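PDB 2OA5: hypothetical protein BQLF2 from Murid herpesvirus 4, which is an abundant tegument protein of the virus, with a probable structural role in the layer between capsid and envelope. Local coordinates for residues 66-71 with 94-99; 70-75 with 87-92. All coordinates share one frame; numbering follows the deposited sequence.

Contact 1 (66-71 with 94-99); sequences RKIEAK and LRVDVS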
loop_
_atom_site.group_PDB
_atom_site.type_symbol
_atom_site.label_atom_id
_atom_site.label_comp_id
_atom_site.label_asym_id
_atom_site.label_seq_id
_atom_site.Cartn_x
_atom_site.Cartn_y
_atom_site.Cartn_z
ATOM N N ARG B 66 -6.715 8.586 -14.695
ATOM C CA ARG B 66 -6.602 9.179 -16.027
ATOM C C ARG B 66 -5.122 9.364 -16.361
ATOM O O ARG B 66 -4.634 8.905 -17.393
ATOM C CB ARG B 66 -7.310 10.541 -16.045
ATOM C CG ARG B 66 -6.855 11.508 -17.145
ATOM C CD ARG B 66 -6.966 12.958 -16.665
ATOM N NE ARG B 66 -8.309 13.265 -16.175
ATOM C CZ ARG B 66 -8.645 14.390 -15.551
ATOM N NH1 ARG B 66 -7.737 15.333 -15.333
ATOM N NH2 ARG B 66 -9.894 14.576 -15.142
ATOM N N LYS B 67 -4.423 10.037 -15.454
ATOM C CA LYS B 67 -3.006 10.335 -15.601
ATOM C C LYS B 67 -2.121 9.095 -15.681
ATOM O O LYS B 67 -1.173 9.045 -16.463
ATOM C CB LYS B 67 -2.544 11.224 -14.435
ATOM C CG LYS B 67 -3.319 12.528 -14.297
ATOM C CD LYS B 67 -2.645 13.475 -13.308
ATOM C CE LYS B 67 -3.305 14.847 -13.330
ATOM N NZ LYS B 67 -2.297 15.944 -13.264
ATOM N N ILE B 68 -2.424 8.097 -14.857
ATOM C CA ILE B 68 -1.651 6.864 -14.844
ATOM C C ILE B 68 -1.717 6.144 -16.193
ATOM O O ILE B 68 -0.701 5.710 -16.729
ATOM C CB ILE B 68 -2.153 5.926 -13.722
ATOM C CG1 ILE B 68 -1.601 6.412 -12.378
ATOM C CG2 ILE B 68 -1.739 4.491 -14.003
ATOM C CD1 ILE B 68 -2.398 5.959 -11.176
ATOM N N GLU B 69 -2.921 6.020 -16.730
ATOM C CA GLU B 69 -3.115 5.361 -18.010
ATOM C C GLU B 69 -2.278 6.038 -19.091
ATOM O O GLU B 69 -1.644 5.379 -19.920
ATOM C CB GLU B 69 -4.585 5.435 -18.398
ATOM C CG GLU B 69 -4.973 4.523 -19.537
ATOM C CD GLU B 69 -6.412 4.720 -19.941
ATOM O OE1 GLU B 69 -7.255 4.943 -19.044
ATOM O OE2 GLU B 69 -6.707 4.649 -21.148
ATOM N N ALA B 70 -2.300 7.369 -19.074
ATOM C CA ALA B 70 -1.566 8.173 -20.039
ATOM C C ALA B 70 -0.078 7.831 -20.045
ATOM O O ALA B 70 0.524 7.649 -21.101
ATOM C CB ALA B 70 -1.767 9.657 -19.727
ATOM N N LYS B 71 0.506 7.740 -18.855
ATOM C CA LYS B 71 1.923 7.431 -18.708
ATOM C C LYS B 71 2.230 5.988 -19.074
ATOM O O LYS B 71 3.307 5.680 -19.590
ATOM C CB LYS B 71 2.364 7.728 -17.272
ATOM C CG LYS B 71 2.052 9.155 -16.869
ATOM C CD LYS B 71 2.609 9.524 -15.516
ATOM C CE LYS B 71 3.539 10.714 -15.662
ATOM N NZ LYS B 71 3.672 11.494 -14.401
ATOM N N LEU B 94 5.589 5.205 -11.393
ATOM C CA LEU B 94 5.075 6.477 -11.862
ATOM C C LEU B 94 4.817 7.375 -10.689
ATOM O O LEU B 94 4.611 6.912 -9.569
ATOM C CB LEU B 94 3.734 6.300 -12.571
ATOM C CG LEU B 94 3.491 5.301 -13.696
ATOM C CD1 LEU B 94 2.050 5.458 -14.165
ATOM C CD2 LEU B 94 4.452 5.542 -14.847
ATOM N N ARG B 95 4.844 8.676 -10.933
ATOM C CA ARG B 95 4.486 9.576 -9.868
ATOM C C ARG B 95 3.347 10.390 -10.434
ATOM O O ARG B 95 3.381 10.816 -11.588
ATOM C CB ARG B 95 5.624 10.477 -9.427
ATOM C CG ARG B 95 5.269 11.114 -8.094
ATOM C CD ARG B 95 6.208 12.224 -7.706
ATOM N NE ARG B 95 7.414 11.758 -7.034
ATOM C CZ ARG B 95 7.443 11.234 -5.811
ATOM N NH1 ARG B 95 6.323 11.096 -5.113
ATOM N NH2 ARG B 95 8.599 10.862 -5.282
ATOM N N VAL B 96 2.322 10.573 -9.614
ATOM C CA VAL B 96 1.128 11.290 -10.027
ATOM C C VAL B 96 0.681 12.332 -9.013
ATOM O O VAL B 96 0.657 12.086 -7.805
ATOM C CB VAL B 96 -0.017 10.275 -10.277
ATOM C CG1 VAL B 96 -1.366 10.957 -10.231
ATOM C CG2 VAL B 96 0.184 9.608 -11.626
ATOM N N ASP B 97 0.336 13.513 -9.524
ATOM C CA ASP B 97 -0.140 14.606 -8.697
ATOM C C ASP B 97 -1.622 14.764 -8.989
ATOM O O ASP B 97 -2.050 14.618 -10.134
ATOM C CB ASP B 97 0.598 15.899 -9.039
ATOM C CG ASP B 97 2.063 15.857 -8.662
ATOM O OD1 ASP B 97 2.371 15.597 -7.476
ATOM O OD2 ASP B 97 2.909 16.091 -9.549
ATOM N N VAL B 98 -2.409 15.058 -7.963
ATOM C CA VAL B 98 -3.838 15.215 -8.152
ATOM C C VAL B 98 -4.433 16.230 -7.191
ATOM O O VAL B 98 -4.027 16.321 -6.032
ATOM C CB VAL B 98 -4.567 13.861 -7.986
ATOM C CG1 VAL B 98 -4.176 12.921 -9.119
ATOM C CG2 VAL B 98 -4.212 13.234 -6.646
ATOM N N SER B 99 -5.391 16.997 -7.696
ATOM C CA SER B 99 -6.075 18.019 -6.924
ATOM C C SER B 99 -7.535 17.975 -7.325
ATOM O O SER B 99 -7.853 17.669 -8.473
ATOM C CB SER B 99 -5.500 19.399 -7.253
ATOM O OG SER B 99 -4.098 19.435 -7.054
HETATM O O HOH W 1 6.357 9.392 -13.683
#

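Contact 2 (70-75 with 87-92); sequences AKVRSR and SLLQSL. With PE5 (3,6,9,12,15,18,21,24-octaoxahexacosan-1-ol), chain C.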
loop_
_atom_site.group_PDB
_atom_site.type_symbol
_atom_site.label_atom_id
_atom_site.label_comp_id
_atom_site.label_asym_id
_atom_site.label_seq_id
_atom_site.Cartn_x
_atom_site.Cartn_y
_atom_site.Cartn_z
ATOM N N ALA B 70 -2.300 7.369 -19.074
ATOM C CA ALA B 70 -1.566 8.173 -20.039
ATOM C C ALA B 70 -0.078 7.831 -20.045
ATOM O O ALA B 70 0.524 7.649 -21.101
ATOM C CB ALA B 70 -1.767 9.657 -19.727
ATOM N N LYS B 71 0.506 7.740 -18.855
ATOM C CA LYS B 71 1.923 7.431 -18.708
ATOM C C LYS B 71 2.230 5.988 -19.074
ATOM O O LYS B 71 3.307 5.680 -19.590
ATOM C CB LYS B 71 2.364 7.728 -17.272
ATOM C CG LYS B 71 2.052 9.155 -16.869
ATOM C CD LYS B 71 2.609 9.524 -15.516
ATOM C CE LYS B 71 3.539 10.714 -15.662
ATOM N NZ LYS B 71 3.672 11.494 -14.401
ATOM N N VAL B 72 1.282 5.092 -18.801
ATOM C CA VAL B 72 1.472 3.693 -19.145
ATOM C C VAL B 72 1.438 3.623 -20.670
ATOM O O VAL B 72 2.267 2.960 -21.284
ATOM C CB VAL B 72 0.356 2.798 -18.530
ATOM C CG1 VAL B 72 0.494 1.353 -19.027
ATOM C CG2 VAL B 72 0.448 2.842 -17.002
ATOM N N ARG B 73 0.492 4.329 -21.285
ATOM C CA ARG B 73 0.410 4.336 -22.742
ATOM C C ARG B 73 1.724 4.814 -23.342
ATOM O O ARG B 73 2.249 4.219 -24.282
ATOM C CB ARG B 73 -0.723 5.240 -23.222
ATOM C CG ARG B 73 -2.049 4.540 -23.324
ATOM C CD ARG B 73 -3.112 5.432 -23.934
ATOM N NE ARG B 73 -4.242 4.622 -24.376
ATOM C CZ ARG B 73 -4.917 3.801 -23.579
ATOM N NH1 ARG B 73 -4.580 3.692 -22.303
ATOM N NH2 ARG B 73 -5.910 3.068 -24.055
ATOM N N SER B 74 2.264 5.896 -22.784
ATOM C CA SER B 74 3.517 6.444 -23.270
ATOM C C SER B 74 4.655 5.430 -23.125
ATOM O O SER B 74 5.428 5.227 -24.062
ATOM C CB SER B 74 3.828 7.755 -22.526
ATOM O OG SER B 74 5.167 7.816 -22.073
ATOM N N ARG B 75 4.753 4.782 -21.967
ATOM C CA ARG B 75 5.802 3.790 -21.747
ATOM C C ARG B 75 5.632 2.542 -22.608
ATOM O O ARG B 75 6.613 1.977 -23.091
ATOM C CB ARG B 75 5.844 3.367 -20.277
ATOM C CG ARG B 75 6.992 3.959 -19.480
ATOM C CD ARG B 75 6.939 5.466 -19.516
ATOM N NE ARG B 75 7.379 6.057 -18.260
ATOM C CZ ARG B 75 6.751 7.068 -17.665
ATOM N NH1 ARG B 75 5.661 7.583 -18.217
ATOM N NH2 ARG B 75 7.210 7.558 -16.521
ATOM N N SER B 87 8.638 -6.826 -19.211
ATOM C CA SER B 87 9.847 -6.366 -18.527
ATOM C C SER B 87 9.739 -4.870 -18.258
ATOM O O SER B 87 10.136 -4.366 -17.210
ATOM C CB SER B 87 11.075 -6.649 -19.396
ATOM O OG SER B 87 12.217 -5.955 -18.925
ATOM N N LEU B 88 9.177 -4.154 -19.219
ATOM C CA LEU B 88 9.027 -2.722 -19.089
ATOM C C LEU B 88 8.065 -2.339 -17.953
ATOM O O LEU B 88 8.362 -1.460 -17.136
ATOM C CB LEU B 88 8.542 -2.162 -20.430
ATOM C CG LEU B 88 8.575 -0.658 -20.699
ATOM C CD1 LEU B 88 8.723 -0.430 -22.208
ATOM C CD2 LEU B 88 7.314 0.002 -20.165
ATOM N N LEU B 89 6.916 -3.003 -17.896
ATOM C CA LEU B 89 5.939 -2.697 -16.860
ATOM C C LEU B 89 6.387 -3.154 -15.483
ATOM O O LEU B 89 6.107 -2.486 -14.488
ATOM C CB LEU B 89 4.590 -3.342 -17.182
ATOM C CG LEU B 89 3.881 -2.786 -18.412
ATOM C CD1 LEU B 89 2.564 -3.512 -18.611
ATOM C CD2 LEU B 89 3.651 -1.306 -18.240
ATOM N N GLN B 90 7.093 -4.281 -15.425
ATOM C CA GLN B 90 7.527 -4.815 -14.141
ATOM C C GLN B 90 8.327 -3.842 -13.270
ATOM O O GLN B 90 8.149 -3.808 -12.056
ATOM C CB GLN B 90 8.345 -6.091 -14.330
ATOM C CG GLN B 90 8.670 -6.767 -13.009
ATOM C CD GLN B 90 9.736 -7.851 -13.128
ATOM O OE1 GLN B 90 9.966 -8.591 -12.174
ATOM N NE2 GLN B 90 10.373 -7.919 -14.284
ATOM N N SER B 91 9.204 -3.058 -13.889
ATOM C CA SER B 91 10.026 -2.101 -13.153
ATOM C C SER B 91 9.415 -0.710 -13.156
ATOM O O SER B 91 9.974 0.227 -12.586
ATOM C CB SER B 91 11.432 -2.034 -13.767
ATOM O OG SER B 91 11.367 -1.709 -15.146
ATOM N N LEU B 92 8.261 -0.579 -13.798
ATOM C CA LEU B 92 7.591 0.709 -13.896
ATOM C C LEU B 92 7.217 1.348 -12.560
ATOM O O LEU B 92 6.662 0.698 -11.664
ATOM C CB LEU B 92 6.327 0.585 -14.762
ATOM C CG LEU B 92 5.575 1.909 -14.941
ATOM C CD1 LEU B 92 6.402 2.790 -15.863
ATOM C CD2 LEU B 92 4.194 1.699 -15.529
HETATM C C48 PE5 C . 4.493 -6.760 -16.287
HETATM C C50 PE5 C . 3.437 -7.587 -17.032
HETATM O O1 PE5 C . 2.246 -6.826 -17.263
HETATM C C1 PE5 C . 1.096 -7.532 -16.769
HETATM C C2 PE5 C . 0.180 -7.904 -17.916
HETATM O O2 PE5 C . -1.185 -7.691 -17.548
HETATM C C3 PE5 C . -1.996 -7.619 -18.719
HETATM C C4 PE5 C . -2.812 -8.882 -18.880
HETATM O O3 PE5 C . -2.529 -9.485 -20.146
HETATM C C5 PE5 C . -3.753 -9.759 -20.834
HETATM C C6 PE5 C . -3.482 -10.018 -22.306
HETATM O O4 PE5 C . -4.711 -10.352 -22.968
HETATM C C7 PE5 C . -4.509 -10.498 -24.379
HETATM C C8 PE5 C . -5.849 -10.389 -25.092
HETATM O O5 PE5 C . -5.675 -10.155 -26.499
HETATM C C9 PE5 C . -6.482 -9.038 -26.905
HETATM C C10 PE5 C . -7.610 -9.480 -27.826
HETATM O O6 PE5 C . -8.547 -8.398 -28.011
HETATM C C11 PE5 C . -9.383 -8.649 -29.156
HETATM C C12 PE5 C . -9.837 -7.333 -29.776
HETATM O O7 PE5 C . -9.410 -7.266 -31.146
HETATM C C13 PE5 C . -9.764 -6.002 -31.734
HETATM C C14 PE5 C . -9.484 -4.859 -30.773
HETATM O O8 PE5 C . -8.407 -4.037 -31.256
HETATM C C15 PE5 C . -8.177 -2.959 -30.337
HETATM C C16 PE5 C . -6.957 -2.159 -30.792
HETATM O O52 PE5 C . -6.993 -0.854 -30.214
#

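Contact 1 (66-71 with 94-99)
Two peptide groups of strand 94-99, those that carry R95 O and D97 O, are the flat groups that meet K71 and K67 of helix 66-71. K71 NZ comes to the oxygen end of the first rather than over either of its faces. It gives R95 O a hydrogen bond of 2.9 Å, with a C=O...N angle of 172°. A bend in the lysine chain at chi3 (122°) helps to bring CE round toward this oxygen. One water accepts a hydrogen bond from R95 N and a weak one from K71 NZ. K67 makes a looser approach to D97 O. Its NZ gives this oxygen a weak bond of 3.4 Å, with CD and CE equally near. The stronger partner of this ammonium is E102, in a salt bridge.

Between the two lysines the contact is apolar. I68 uses two branches. Its CG1 meets V96 CG2 at 3.7 Å, the two side chains crossing at about a right angle. Its CG2 lies 3.9 Å from L94 CD1.

The axes of the short helix and strand segments come within 8.9 Å and run roughly antiparallel, at 149°. The strand joins an antiparallel beta ladder with a strand of the second subunit, so the sheet continues across the interface. Helix 46-76 therefore packs on a sheet that two chains build together. The R95 side chain starts away from the helix, and its guanidinium reaches the second subunit, where D97 of that subunit is its salt-bridge partner.

L94 lies against I68 and K71. Its CD1 and CD2 both touch K71 CB at 3.9 Å, and CD1 is 3.8 Å from I68 O. K67 CD rests 4.2 Å from V96 CG1, so the lysine's aliphatic part extends the apolar patch.

Contact 2 (70-75 with 87-92)
R75 and L88 bring the two backbones closest, with their CA atoms 7.7 Å apart, where helix 70-75 faces the last turn of helix 87-90 and the residues after it. L88 sits over the backbone of R75. Its CD1 is 3.3 Å from R75 O, and its CD2 lies 3.7 Å from R75 CB. The two side chains cross at about a right angle.

R75 also packs on L92, through R75 CG and L92 CD1 at 3.8 Å. The arginine bends at chi2 (58°), which turns CD out of the line of the chain. Its guanidinium passes L92 CD1 obliquely. R75 NH1 makes a weak hydrogen bond to K71 O, one turn back on its own helix.

V72 completes the apolar contact with both methyls. Its CG1 faces L89 CD2 and its CG2 faces L92 CD2, each pair 4.2 Å apart. Beyond the helix, L92 N bonds to L89 O at 3.0 Å, and the L92 side chain starts toward helix 70-75. L89 CB also touches C48 of the bound polyether at 3.5 Å; that ligand is hydrogen-bonded to K21 of the second subunit.

Helix 82-90 is thus held against the end part of helix 46-76, with strand 93-99 following directly, while S57 and S56 of the second subunit pack on V72 and L89.

Overall arrangement
Both contacts start from helix 46-76, and they share A70 and K71. Their centres are about 12 Å apart, on the same side of the chain's centre. After that helix the chain runs through helix 82-90 (contact 2) and then strand 93-99 (contact 1), so both elements fold back onto the helix. The two contacts touch at L94, whose CD2 is 3.8 Å from R75 NH2. Its CD1 makes an apolar contact with V72 CG2 at 4.2 Å. So L94 touches residues of both contacts. Both contacts also meet the second subunit, so this folding back of the chain is consistent with a part in building the dimer interface.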